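Local coordinates for putative branched-chain amino acid transport system substrate-binding protein (Rhodopseudomonas palustris, PDB 3TX6) that probably binds aromatic acids of the kind derived from lignin in the periplasm and delivers them to an ABC transporter for uptake, at residues G11-T16 with R62-E67; L31-K36 with N268-A273; G39-K44 with V300-A305. All coordinates share one frame; numbering follows the deposited sequence.

Overall arrangement
All three contacts lie in the lobe built on the sheet that contains strands 8-14 and 41-49. Interaction 1 is the core contact: one helix ring lies flat on a strand backbone. Interaction 2 is partly buried and joins a loop to helix 261-275. Interaction 3 is at the surface, where a hairpin end meets the end of helix 282-304. None has a hydrogen bond across it; each turns on a ring face met by carbon: a glycine CA, an alanine methyl and a leucine methyl. Interactions 1 and 2 touch through Ile12 and Leu31. Interactions 2 and 3 meet where Lys36 O probably bonds Leu43 N.

Interaction 1 (G11-T16 with R62-E67); sequences GITVTT and RRFVTE
Phe64 lays its ring over the backbone of Gly11, and its far end reaches Ile12. This is the helix-on-sheet layer of a beta-alpha-beta crossover, in the alpha/beta fold of periplasmic binding proteins. Helix 54-67 links strands 41-49 and 72-75 and passes over strand 8-14 between them. The helix segment runs antiparallel to the strand segment, with axes 8.5 Å apart. Phe64 has CG beside its backbone N and anti to the carbonyl carbon (chi1 -57°), which points the ring at the strand. Gly11 CA sits over the middle of the ring, 3.5 Å from the Phe64 centroid, in a CH-pi contact. Any side chain at Gly11 would collide with the ring, so the glycine lets the helix ring lie against the backbone. Phe64 CZ is 3.3 Å from Ile12 O, which approaches obliquely. Phe64 CE2 is 3.7 Å from Thr13 N, which lies near the ring plane at its edge. Thr13 CB also faces Phe64 CE2, at 4.0 Å. An alanine in place of Phe64 would probably leave a gap over Gly11 and remove the ring's contacts with Ile12 O and Thr13 N. Ile46 and Leu48 of strand 41-49 and Ile73 of strand 72-75 also touch the Phe64 side chain. The hydroxyl of Thr13 turns to Asp50 and Asn60 instead. On the exposed side of the helix, Arg63 forms a side-on salt bridge with Glu67 one turn later. Arg63 NE meets Glu67 OE1 at 3.0 Å, and Arg63 NH2 meets the syn lone pair of Glu67 OE2 at 2.9 Å.

Interaction 2 (L31-K36 with N268-A273); sequences LEFVAK and NTAYEA
Phe33 has CG beside its backbone N and anti to the carbonyl carbon (chi1 -48°), which sends the ring out to helix 261-275. Tyr271 has CG anti to its own N (chi1 -161°), and its ring carbon CD2 ends 4.0 Å from Phe33 CE2, the approach being oblique. The main touch is made by Ala270. Its CB lies over one face of the Phe33 ring, nearer the rim than the centre, in a CH-pi contact 3.8 Å from the centroid. Ala270 CB is 3.6 Å from both Phe33 CG and Phe33 CD1. Beyond the methyl, the ring runs on over the helix backbone: Phe33 CZ is 3.6 Å from Ala270 O, and Phe33 CE2 is 3.7 Å from Tyr271 CA. In the two-lobed periplasmic binding protein fold, this ties the loop after helix 21-29 to a helix from much later in the chain, where it has returned to the first lobe. The opposite face of the Phe33 ring is covered by CB of Glu32, its neighbour in sequence. The carboxylate of Glu32 forms a salt bridge with Lys274. The hydroxyl of Tyr271 makes a weak hydrogen bond to Asn29.

Interaction 3 (G39-K44 with V300-A305); sequences GGHPLK and VALKTA
His41 and Leu302 form the tight part of this contact. Their side chains slide past each other in opposite directions. Both methyls of Leu302 lie on the same side of the imidazole, CD2 over the face and CD1 beyond its rim. Leu302 CD2 stands over one ring face, displaced toward the rim, in a CH-pi contact 3.8 Å from the centroid of His41. It is 3.6 Å from His41 NE2. Leu302 CD1 comes closer still, 3.4 Å from His41 CD2. His41 carries CG beside its backbone N (chi1 -63°), which brings the ring across to the helix end. The far nitrogen, ND1, is hydrogen-bonded to the backbone O of Asn6, and this should hold the ring against turning. One face meets an apolar partner, while ND1 is satisfied by Asn6. The looser side is at Gly39, which is exposed. Gly39 CA is 4.2 Å from Leu302 CD1, and only a little of its surface is covered. Gly39 and Gly40 both have positive phi (66° and 85°) and fit the two centre positions of a type I' turn. This turn links strand 37-38 to strand 41-49 as a beta hairpin. A side chain at Gly39 would run into Leu302 CD1. Around the contact, Pro307, in the loop after helix 282-304, touches both His41 and Leu302. Ile8 of strand 8-14 also touches the His41 side chain. Ala301, next to Leu302, packs instead on Phe312, Ala315 and Ile316 of helix 310-322, placing the helix end between that helix and the hairpin.

Interaction 1 (G11-T16 with R62-E67)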
ATOM      1  N   GLY A  11       8.182  -8.114 -14.343  1.00 12.90           N
ATOM      2  CA  GLY A  11       7.224  -9.086 -13.832  1.00 11.56           C
ATOM      3  C   GLY A  11       6.484  -8.583 -12.628  1.00 13.30           C
ATOM      4  O   GLY A  11       7.078  -8.013 -11.705  1.00 15.60           O
ATOM      5  N   ILE A  12       5.184  -8.835 -12.626  0.50 12.48           N
ATOM      6  CA  ILE A  12       4.290  -8.354 -11.592  0.50 10.91           C
ATOM      7  C   ILE A  12       3.471  -9.518 -11.059  0.50 12.34           C
ATOM      8  O   ILE A  12       2.785 -10.196 -11.832  0.50 13.73           O
ATOM      9  CB  ILE A  12       3.358  -7.279 -12.142  0.50 10.04           C
ATOM     10  CG1 ILE A  12       4.206  -6.195 -12.858  0.50  9.57           C
ATOM     11  CG2 ILE A  12       2.492  -6.691 -11.011  0.50 11.16           C
ATOM     12  CD1 ILE A  12       3.450  -4.985 -13.344  0.50 11.29           C
ATOM     13  N   THR A  13       3.535  -9.731  -9.738  1.00 12.95           N
ATOM     14  CA  THR A  13       2.641 -10.672  -9.086  1.00 12.32           C
ATOM     15  C   THR A  13       1.740  -9.925  -8.136  1.00 12.05           C
ATOM     16  O   THR A  13       2.216  -9.193  -7.272  1.00 12.84           O
ATOM     17  CB  THR A  13       3.407 -11.852  -8.371  1.00 13.33           C
ATOM     18  OG1 THR A  13       2.448 -12.844  -7.904  1.00 14.56           O
ATOM     19  CG2 THR A  13       4.376 -11.409  -7.291  1.00 15.69           C
ATOM     20  N   VAL A  14       0.426 -10.063  -8.348  1.00 13.14           N
ATOM     21  CA  VAL A  14      -0.544  -9.434  -7.513  1.00 12.22           C
ATOM     22  C   VAL A  14      -1.687 -10.396  -7.206  1.00 12.59           C
ATOM     23  O   VAL A  14      -1.748 -11.502  -7.726  1.00 14.92           O
ATOM     24  CB  VAL A  14      -1.072  -8.125  -8.160  1.00 13.10           C
ATOM     25  CG1 VAL A  14      -0.028  -7.010  -8.121  1.00 16.27           C
ATOM     26  CG2 VAL A  14      -1.615  -8.401  -9.558  1.00 14.07           C
ATOM     27  N   THR A  15      -2.560  -9.968  -6.313  1.00 12.01           N
ATOM     28  CA  THR A  15      -3.610 -10.837  -5.785  1.00 13.67           C
ATOM     29  C   THR A  15      -4.954 -10.472  -6.415  1.00 14.46           C
ATOM     30  O   THR A  15      -5.628  -9.500  -6.015  1.00 15.63           O
ATOM     31  CB  THR A  15      -3.697 -10.692  -4.261  1.00 16.43           C
ATOM     32  OG1 THR A  15      -2.384 -10.887  -3.685  1.00 15.78           O
ATOM     33  CG2 THR A  15      -4.760 -11.693  -3.696  1.00 17.15           C
ATOM     34  N   THR A  16      -5.341 -11.273  -7.395  1.00 15.40           N
ATOM     35  CA  THR A  16      -6.562 -11.020  -8.141  1.00 17.55           C
ATOM     36  C   THR A  16      -7.642 -12.083  -7.883  1.00 17.66           C
ATOM     37  O   THR A  16      -8.722 -12.004  -8.461  1.00 20.53           O
ATOM     38  CB  THR A  16      -6.302 -10.856  -9.633  1.00 18.17           C
ATOM     39  OG1 THR A  16      -5.729 -12.056 -10.167  1.00 20.64           O
ATOM     40  CG2 THR A  16      -5.425  -9.681  -9.902  1.00 21.54           C
ATOM     41  N   ARG A  62      10.065 -16.169  -8.991  1.00 14.72           N
ATOM     42  CA  ARG A  62      11.105 -16.958  -9.575  1.00 15.48           C
ATOM     43  C   ARG A  62      10.928 -17.116 -11.083  1.00 15.28           C
ATOM     44  O   ARG A  62      11.898 -17.011 -11.819  1.00 15.86           O
ATOM     45  CB  ARG A  62      11.184 -18.315  -8.872  1.00 15.35           C
ATOM     46  CG  ARG A  62      12.227 -19.257  -9.442  1.00 15.32           C
ATOM     47  CD  ARG A  62      13.637 -18.693  -9.556  1.00 16.88           C
ATOM     48  NE  ARG A  62      14.127 -18.278  -8.265  1.00 16.31           N
ATOM     49  CZ  ARG A  62      15.332 -17.746  -8.035  1.00 15.03           C
ATOM     50  NH1 ARG A  62      16.148 -17.498  -9.043  1.00 19.33           N
ATOM     51  NH2 ARG A  62      15.664 -17.351  -6.806  1.00 17.19           N
ATOM     52  N   ARG A  63       9.686 -17.338 -11.536  1.00 13.81           N
ATOM     53  CA  ARG A  63       9.433 -17.431 -12.974  1.00 15.91           C
ATOM     54  C   ARG A  63       9.883 -16.145 -13.653  1.00 15.57           C
ATOM     55  O   ARG A  63      10.484 -16.152 -14.707  1.00 18.12           O
ATOM     56  CB  ARG A  63       7.949 -17.636 -13.286  1.00 18.16           C
ATOM     57  CG  ARG A  63       7.412 -19.021 -12.998  1.00 21.27           C
ATOM     58  CD  ARG A  63       5.945 -19.210 -13.368  1.00 24.88           C
ATOM     59  NE  ARG A  63       5.799 -19.030 -14.792  1.00 25.95           N
ATOM     60  CZ  ARG A  63       4.686 -18.730 -15.431  1.00 24.44           C
ATOM     61  NH1 ARG A  63       3.546 -18.594 -14.814  1.00 24.50           N
ATOM     62  NH2 ARG A  63       4.745 -18.586 -16.750  1.00 32.75           N
ATOM     63  N   PHE A  64       9.635 -14.997 -13.029  1.00 14.93           N
ATOM     64  CA  PHE A  64      10.043 -13.759 -13.635  1.00 15.47           C
ATOM     65  C   PHE A  64      11.558 -13.657 -13.741  1.00 17.60           C
ATOM     66  O   PHE A  64      12.076 -13.157 -14.728  1.00 17.63           O
ATOM     67  CB  PHE A  64       9.556 -12.525 -12.855  1.00 13.80           C
ATOM     68  CG  PHE A  64       8.069 -12.456 -12.649  1.00 13.94           C
ATOM     69  CD1 PHE A  64       7.190 -12.855 -13.631  1.00 14.42           C
ATOM     70  CD2 PHE A  64       7.563 -11.870 -11.491  1.00 14.95           C
ATOM     71  CE1 PHE A  64       5.830 -12.736 -13.450  1.00 16.50           C
ATOM     72  CE2 PHE A  64       6.211 -11.781 -11.289  1.00 17.09           C
ATOM     73  CZ  PHE A  64       5.342 -12.188 -12.276  1.00 16.49           C
ATOM     74  N   VAL A  65      12.260 -14.051 -12.682  1.00 20.41           N
ATOM     75  CA  VAL A  65      13.673 -13.687 -12.599  1.00 27.11           C
ATOM     76  C   VAL A  65      14.476 -14.640 -13.439  1.00 30.96           C
ATOM     77  O   VAL A  65      15.541 -14.215 -13.946  1.00 30.18           O
ATOM     78  CB  VAL A  65      14.221 -13.475 -11.129  1.00 21.44           C
ATOM     79  CG1 VAL A  65      13.435 -12.457 -10.322  1.00 24.22           C
ATOM     80  CG2 VAL A  65      14.289 -14.741 -10.359  1.00 25.68           C
ATOM     81  N   THR A  66      13.938 -15.838 -13.687  1.00 26.17           N
ATOM     82  CA  THR A  66      14.614 -16.939 -14.361  1.00 32.16           C
ATOM     83  C   THR A  66      14.061 -17.316 -15.791  1.00 30.90           C
ATOM     84  O   THR A  66      14.784 -17.405 -16.803  1.00 39.38           O
ATOM     85  CB  THR A  66      14.619 -18.165 -13.398  1.00 32.31           C
ATOM     86  OG1 THR A  66      15.677 -18.035 -12.390  1.00 33.87           O
ATOM     87  CG2 THR A  66      14.694 -19.407 -14.191  1.00 43.35           C
ATOM     88  N   GLU A  67      12.774 -17.448 -15.910  1.00 29.90           N
ATOM     89  CA  GLU A  67      12.131 -17.729 -17.163  1.00 31.55           C
ATOM     90  C   GLU A  67      12.067 -16.445 -18.034  1.00 29.17           C
ATOM     91  O   GLU A  67      12.411 -16.452 -19.232  1.00 31.46           O
ATOM     92  CB  GLU A  67      10.770 -18.316 -16.774  1.00 29.89           C
ATOM     93  CG  GLU A  67       9.812 -18.759 -17.838  1.00 31.36           C
ATOM     94  CD  GLU A  67       8.411 -19.047 -17.272  1.00 29.60           C
ATOM     95  OE1 GLU A  67       8.215 -19.900 -16.339  1.00 31.41           O
ATOM     96  OE2 GLU A  67       7.462 -18.371 -17.763  1.00 31.12           O
TER

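Interaction 2 (L31-K36 with N268-A273)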
ATOM      1  N   LEU A  31      -2.338  -1.160 -14.970  1.00 14.80           N
ATOM      2  CA  LEU A  31      -1.289  -1.377 -15.941  1.00 15.93           C
ATOM      3  C   LEU A  31      -1.698  -0.948 -17.364  1.00 14.92           C
ATOM      4  O   LEU A  31      -0.825  -0.722 -18.237  1.00 15.94           O
ATOM      5  CB  LEU A  31      -0.880  -2.848 -15.962  1.00 15.45           C
ATOM      6  CG  LEU A  31      -0.368  -3.420 -14.618  1.00 15.28           C
ATOM      7  CD1 LEU A  31      -0.151  -4.917 -14.734  1.00 18.03           C
ATOM      8  CD2 LEU A  31       0.896  -2.694 -14.181  1.00 16.01           C
ATOM      9  N   GLU A  32      -3.006  -0.778 -17.613  1.00 15.60           N
ATOM     10  CA  GLU A  32      -3.456  -0.273 -18.920  1.00 17.15           C
ATOM     11  C   GLU A  32      -3.015   1.184 -19.170  1.00 16.45           C
ATOM     12  O   GLU A  32      -2.926   1.624 -20.312  1.00 19.48           O
ATOM     13  CB  GLU A  32      -4.981  -0.389 -18.998  1.00 19.40           C
ATOM     14  CG  GLU A  32      -5.553   0.058 -20.359  1.00 22.33           C
ATOM     15  CD  GLU A  32      -7.016  -0.272 -20.562  1.00 28.15           C
ATOM     16  OE1 GLU A  32      -7.593  -1.002 -19.734  1.00 30.63           O
ATOM     17  OE2 GLU A  32      -7.568   0.194 -21.576  1.00 37.07           O
ATOM     18  N   PHE A  33      -2.752   1.897 -18.068  1.00 14.80           N
ATOM     19  CA  PHE A  33      -2.582   3.341 -18.063  1.00 17.13           C
ATOM     20  C   PHE A  33      -1.156   3.815 -17.876  1.00 17.95           C
ATOM     21  O   PHE A  33      -0.902   5.012 -17.893  1.00 20.58           O
ATOM     22  CB  PHE A  33      -3.521   3.979 -17.059  1.00 16.55           C
ATOM     23  CG  PHE A  33      -4.924   3.471 -17.183  1.00 17.09           C
ATOM     24  CD1 PHE A  33      -5.566   3.488 -18.408  1.00 20.23           C
ATOM     25  CD2 PHE A  33      -5.563   2.886 -16.120  1.00 18.67           C
ATOM     26  CE1 PHE A  33      -6.850   2.995 -18.545  1.00 21.78           C
ATOM     27  CE2 PHE A  33      -6.824   2.371 -16.270  1.00 21.35           C
ATOM     28  CZ  PHE A  33      -7.473   2.421 -17.492  1.00 19.76           C
ATOM     29  N   VAL A  34      -0.244   2.866 -17.698  1.00 16.90           N
ATOM     30  CA  VAL A  34       1.184   3.161 -17.509  1.00 16.08           C
ATOM     31  C   VAL A  34       1.880   3.224 -18.857  1.00 16.06           C
ATOM     32  O   VAL A  34       1.336   2.802 -19.869  1.00 18.31           O
ATOM     33  CB  VAL A  34       1.857   2.142 -16.550  1.00 16.97           C
ATOM     34  CG1 VAL A  34       1.101   2.123 -15.212  1.00 16.51           C
ATOM     35  CG2 VAL A  34       1.946   0.756 -17.143  1.00 15.81           C
ATOM     36  N   ALA A  35       3.118   3.706 -18.843  1.00 18.84           N
ATOM     37  CA  ALA A  35       3.944   3.819 -20.061  1.00 17.85           C
ATOM     38  C   ALA A  35       4.051   2.459 -20.729  1.00 19.03           C
ATOM     39  O   ALA A  35       4.203   1.445 -20.036  1.00 19.95           O
ATOM     40  CB  ALA A  35       5.326   4.311 -19.706  1.00 22.34           C
ATOM     41  N   LYS A  36       3.975   2.503 -22.066  0.50 19.46           N
ATOM     42  CA  LYS A  36       4.217   1.383 -22.982  0.50 18.74           C
ATOM     43  C   LYS A  36       5.714   1.188 -23.290  0.50 17.97           C
ATOM     44  O   LYS A  36       6.138   0.102 -23.673  0.50 19.85           O
ATOM     45  CB  LYS A  36       3.486   1.625 -24.323  0.50 21.97           C
ATOM     46  CG  LYS A  36       1.992   1.350 -24.297  0.50 29.29           C
ATOM     47  CD  LYS A  36       1.311   1.737 -25.614  0.50 34.78           C
ATOM     48  CE  LYS A  36       1.806   0.860 -26.756  0.50 33.67           C
ATOM     49  NZ  LYS A  36       1.598   1.438 -28.105  0.50 33.68           N
ATOM     50  N   ASN A 268      -6.487   8.701 -11.981  1.00 16.41           N
ATOM     51  CA  ASN A 268      -7.900   8.656 -11.700  1.00 16.57           C
ATOM     52  C   ASN A 268      -8.791   8.955 -12.940  1.00 17.65           C
ATOM     53  O   ASN A 268      -9.799   8.286 -13.158  1.00 17.46           O
ATOM     54  CB  ASN A 268      -8.267   9.579 -10.528  1.00 17.02           C
ATOM     55  CG  ASN A 268      -7.705   9.107  -9.222  1.00 17.56           C
ATOM     56  OD1 ASN A 268      -7.222   7.984  -9.117  1.00 18.44           O
ATOM     57  ND2 ASN A 268      -7.827   9.936  -8.189  1.00 19.32           N
ATOM     58  N   THR A 269      -8.422   9.925 -13.762  1.00 17.18           N
ATOM     59  CA  THR A 269      -9.184  10.193 -14.983  1.00 18.41           C
ATOM     60  C   THR A 269      -9.235   8.919 -15.837  1.00 20.63           C
ATOM     61  O   THR A 269     -10.285   8.518 -16.313  1.00 20.21           O
ATOM     62  CB  THR A 269      -8.599  11.395 -15.745  1.00 21.25           C
ATOM     63  OG1 THR A 269      -8.669  12.538 -14.897  1.00 25.53           O
ATOM     64  CG2 THR A 269      -9.358  11.628 -16.996  1.00 26.56           C
ATOM     65  N   ALA A 270      -8.097   8.268 -16.005  1.00 19.61           N
ATOM     66  CA  ALA A 270      -8.010   7.079 -16.853  1.00 17.18           C
ATOM     67  C   ALA A 270      -8.825   5.911 -16.237  1.00 16.70           C
ATOM     68  O   ALA A 270      -9.629   5.270 -16.906  1.00 18.85           O
ATOM     69  CB  ALA A 270      -6.565   6.678 -17.057  1.00 20.52           C
ATOM     70  N   TYR A 271      -8.578   5.637 -14.959  1.00 17.17           N
ATOM     71  CA  TYR A 271      -9.186   4.497 -14.296  1.00 16.60           C
ATOM     72  C   TYR A 271     -10.708   4.696 -14.218  1.00 16.00           C
ATOM     73  O   TYR A 271     -11.472   3.771 -14.480  1.00 16.95           O
ATOM     74  CB  TYR A 271      -8.587   4.306 -12.880  1.00 15.78           C
ATOM     75  CG  TYR A 271      -8.817   2.908 -12.336  1.00 14.09           C
ATOM     76  CD1 TYR A 271     -10.079   2.535 -11.820  1.00 14.51           C
ATOM     77  CD2 TYR A 271      -7.854   1.930 -12.423  1.00 13.97           C
ATOM     78  CE1 TYR A 271     -10.325   1.244 -11.371  1.00 14.96           C
ATOM     79  CE2 TYR A 271      -8.097   0.662 -11.990  1.00 15.68           C
ATOM     80  CZ  TYR A 271      -9.361   0.304 -11.499  1.00 14.79           C
ATOM     81  OH  TYR A 271      -9.595  -1.008 -11.094  1.00 14.84           O
ATOM     82  N   GLU A 272     -11.125   5.900 -13.838  1.00 17.45           N
ATOM     83  CA  GLU A 272     -12.552   6.162 -13.659  1.00 16.87           C
ATOM     84  C   GLU A 272     -13.281   6.304 -14.999  1.00 18.06           C
ATOM     85  O   GLU A 272     -14.454   6.016 -15.057  1.00 17.77           O
ATOM     86  CB  GLU A 272     -12.745   7.366 -12.728  1.00 18.07           C
ATOM     87  CG  GLU A 272     -12.127   7.054 -11.352  1.00 19.88           C
ATOM     88  CD  GLU A 272     -12.319   8.119 -10.302  1.00 20.18           C
ATOM     89  OE1 GLU A 272     -12.284   9.324 -10.656  1.00 22.74           O
ATOM     90  OE2 GLU A 272     -12.495   7.750  -9.106  1.00 18.56           O
ATOM     91  N   ALA A 273     -12.601   6.696 -16.071  1.00 17.54           N
ATOM     92  CA  ALA A 273     -13.228   6.657 -17.399  1.00 19.78           C
ATOM     93  C   ALA A 273     -13.584   5.218 -17.820  1.00 18.37           C
ATOM     94  O   ALA A 273     -14.677   4.973 -18.338  1.00 18.70           O
ATOM     95  CB  ALA A 273     -12.367   7.346 -18.445  1.00 21.16           C
TER

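Interaction 3 (G39-K44 with V300-A305)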
ATOM      1  N   GLY A  39      12.264   5.458 -22.808  1.00 22.17           N
ATOM      2  CA  GLY A  39      13.528   5.707 -23.517  1.00 26.52           C
ATOM      3  C   GLY A  39      13.549   5.053 -24.886  1.00 27.06           C
ATOM      4  O   GLY A  39      14.615   4.758 -25.427  1.00 29.92           O
ATOM      5  N   GLY A  40      12.365   4.817 -25.449  1.00 23.08           N
ATOM      6  CA  GLY A  40      12.263   4.133 -26.736  1.00 29.17           C
ATOM      7  C   GLY A  40      12.283   2.629 -26.623  1.00 19.99           C
ATOM      8  O   GLY A  40      12.080   1.922 -27.630  1.00 25.60           O
ATOM      9  N   HIS A  41      12.513   2.117 -25.410  1.00 20.66           N
ATOM     10  CA  HIS A  41      12.516   0.679 -25.199  1.00 17.54           C
ATOM     11  C   HIS A  41      11.132   0.228 -24.797  1.00 18.14           C
ATOM     12  O   HIS A  41      10.586   0.712 -23.794  1.00 18.84           O
ATOM     13  CB  HIS A  41      13.526   0.253 -24.156  1.00 16.17           C
ATOM     14  CG  HIS A  41      14.947   0.566 -24.543  1.00 16.43           C
ATOM     15  ND1 HIS A  41      15.788  -0.352 -25.080  1.00 18.78           N
ATOM     16  CD2 HIS A  41      15.654   1.743 -24.481  1.00 17.70           C
ATOM     17  CE1 HIS A  41      16.961   0.245 -25.354  1.00 16.39           C
ATOM     18  NE2 HIS A  41      16.893   1.501 -24.973  1.00 17.46           N
ATOM     19  N   PRO A  42      10.541  -0.696 -25.562  1.00 16.93           N
ATOM     20  CA  PRO A  42       9.226  -1.235 -25.159  1.00 16.82           C
ATOM     21  C   PRO A  42       9.306  -1.931 -23.795  1.00 18.23           C
ATOM     22  O   PRO A  42      10.325  -2.572 -23.474  1.00 19.80           O
ATOM     23  CB  PRO A  42       8.869  -2.240 -26.261  1.00 20.12           C
ATOM     24  CG  PRO A  42       9.992  -2.261 -27.209  1.00 26.47           C
ATOM     25  CD  PRO A  42      11.107  -1.398 -26.724  1.00 21.31           C
ATOM     26  N   LEU A  43       8.240  -1.830 -23.014  1.00 16.83           N
ATOM     27  CA  LEU A  43       8.143  -2.516 -21.736  1.00 15.02           C
ATOM     28  C   LEU A  43       7.368  -3.816 -22.023  1.00 18.88           C
ATOM     29  O   LEU A  43       6.295  -3.814 -22.639  1.00 18.80           O
ATOM     30  CB  LEU A  43       7.396  -1.664 -20.729  1.00 17.54           C
ATOM     31  CG  LEU A  43       7.937  -0.278 -20.418  1.00 16.37           C
ATOM     32  CD1 LEU A  43       7.232   0.292 -19.194  1.00 17.94           C
ATOM     33  CD2 LEU A  43       9.453  -0.297 -20.253  1.00 18.02           C
ATOM     34  N   LYS A  44       7.948  -4.921 -21.591  1.00 15.35           N
ATOM     35  CA  LYS A  44       7.324  -6.215 -21.672  1.00 15.87           C
ATOM     36  C   LYS A  44       6.896  -6.509 -20.244  1.00 15.06           C
ATOM     37  O   LYS A  44       7.730  -6.740 -19.380  1.00 16.13           O
ATOM     38  CB  LYS A  44       8.319  -7.266 -22.174  1.00 19.27           C
ATOM     39  CG  LYS A  44       7.784  -8.678 -22.142  1.00 21.60           C
ATOM     40  CD  LYS A  44       6.696  -8.895 -23.174  1.00 32.92           C
ATOM     41  CE  LYS A  44       6.255 -10.361 -23.263  1.00 40.00           C
ATOM     42  NZ  LYS A  44       5.010 -10.555 -24.066  1.00 49.01           N
ATOM     43  N   VAL A 300      18.141   6.567 -16.531  1.00 15.30           N
ATOM     44  CA  VAL A 300      19.443   6.628 -15.894  1.00 15.95           C
ATOM     45  C   VAL A 300      20.236   5.328 -16.141  1.00 14.52           C
ATOM     46  O   VAL A 300      21.403   5.374 -16.607  1.00 16.57           O
ATOM     47  CB  VAL A 300      19.341   6.939 -14.385  1.00 17.69           C
ATOM     48  CG1 VAL A 300      20.723   6.891 -13.711  1.00 18.25           C
ATOM     49  CG2 VAL A 300      18.660   8.276 -14.152  1.00 20.43           C
ATOM     50  N   ALA A 301      19.577   4.206 -15.899  1.00 15.54           N
ATOM     51  CA  ALA A 301      20.173   2.905 -16.110  1.00 13.08           C
ATOM     52  C   ALA A 301      20.560   2.721 -17.593  1.00 14.52           C
ATOM     53  O   ALA A 301      21.641   2.181 -17.904  1.00 16.68           O
ATOM     54  CB  ALA A 301      19.241   1.780 -15.599  1.00 15.15           C
ATOM     55  N   LEU A 302      19.706   3.176 -18.506  1.00 15.42           N
ATOM     56  CA  LEU A 302      19.950   3.021 -19.949  1.00 16.22           C
ATOM     57  C   LEU A 302      21.214   3.782 -20.452  1.00 15.91           C
ATOM     58  O   LEU A 302      21.785   3.448 -21.478  1.00 17.53           O
ATOM     59  CB  LEU A 302      18.736   3.468 -20.769  1.00 17.14           C
ATOM     60  CG  LEU A 302      17.514   2.538 -20.819  1.00 15.31           C
ATOM     61  CD1 LEU A 302      16.269   3.225 -21.437  1.00 20.33           C
ATOM     62  CD2 LEU A 302      17.833   1.242 -21.530  1.00 18.71           C
ATOM     63  N   LYS A 303      21.649   4.788 -19.706  1.00 15.57           N
ATOM     64  CA  LYS A 303      22.841   5.514 -20.048  1.00 15.66           C
ATOM     65  C   LYS A 303      24.062   4.649 -20.046  1.00 15.90           C
ATOM     66  O   LYS A 303      24.969   4.906 -20.864  1.00 20.60           O
ATOM     67  CB  LYS A 303      23.091   6.742 -19.166  1.00 17.10           C
ATOM     68  CG  LYS A 303      22.090   7.842 -19.353  1.00 20.42           C
ATOM     69  CD  LYS A 303      22.376   9.021 -18.414  1.00 27.02           C
ATOM     70  CE  LYS A 303      21.405  10.168 -18.647  1.00 37.31           C
ATOM     71  NZ  LYS A 303      21.731  11.300 -17.759  1.00 38.81           N
ATOM     72  N   THR A 304      24.103   3.670 -19.128  1.00 16.40           N
ATOM     73  CA  THR A 304      25.329   2.931 -18.825  1.00 17.52           C
ATOM     74  C   THR A 304      25.215   1.399 -18.922  1.00 16.90           C
ATOM     75  O   THR A 304      26.199   0.692 -18.755  1.00 19.00           O
ATOM     76  CB  THR A 304      25.841   3.286 -17.433  1.00 19.49           C
ATOM     77  OG1 THR A 304      24.886   2.869 -16.453  1.00 21.59           O
ATOM     78  CG2 THR A 304      26.140   4.810 -17.315  1.00 21.26           C
ATOM     79  N   ALA A 305      24.025   0.871 -19.189  1.00 16.52           N
ATOM     80  CA  ALA A 305      23.806  -0.565 -19.184  1.00 14.57           C
ATOM     81  C   ALA A 305      22.681  -0.928 -20.132  1.00 14.98           C
ATOM     82  O   ALA A 305      21.759  -0.178 -20.368  1.00 17.48           O
ATOM     83  CB  ALA A 305      23.485  -1.061 -17.759  1.00 17.53           C
TER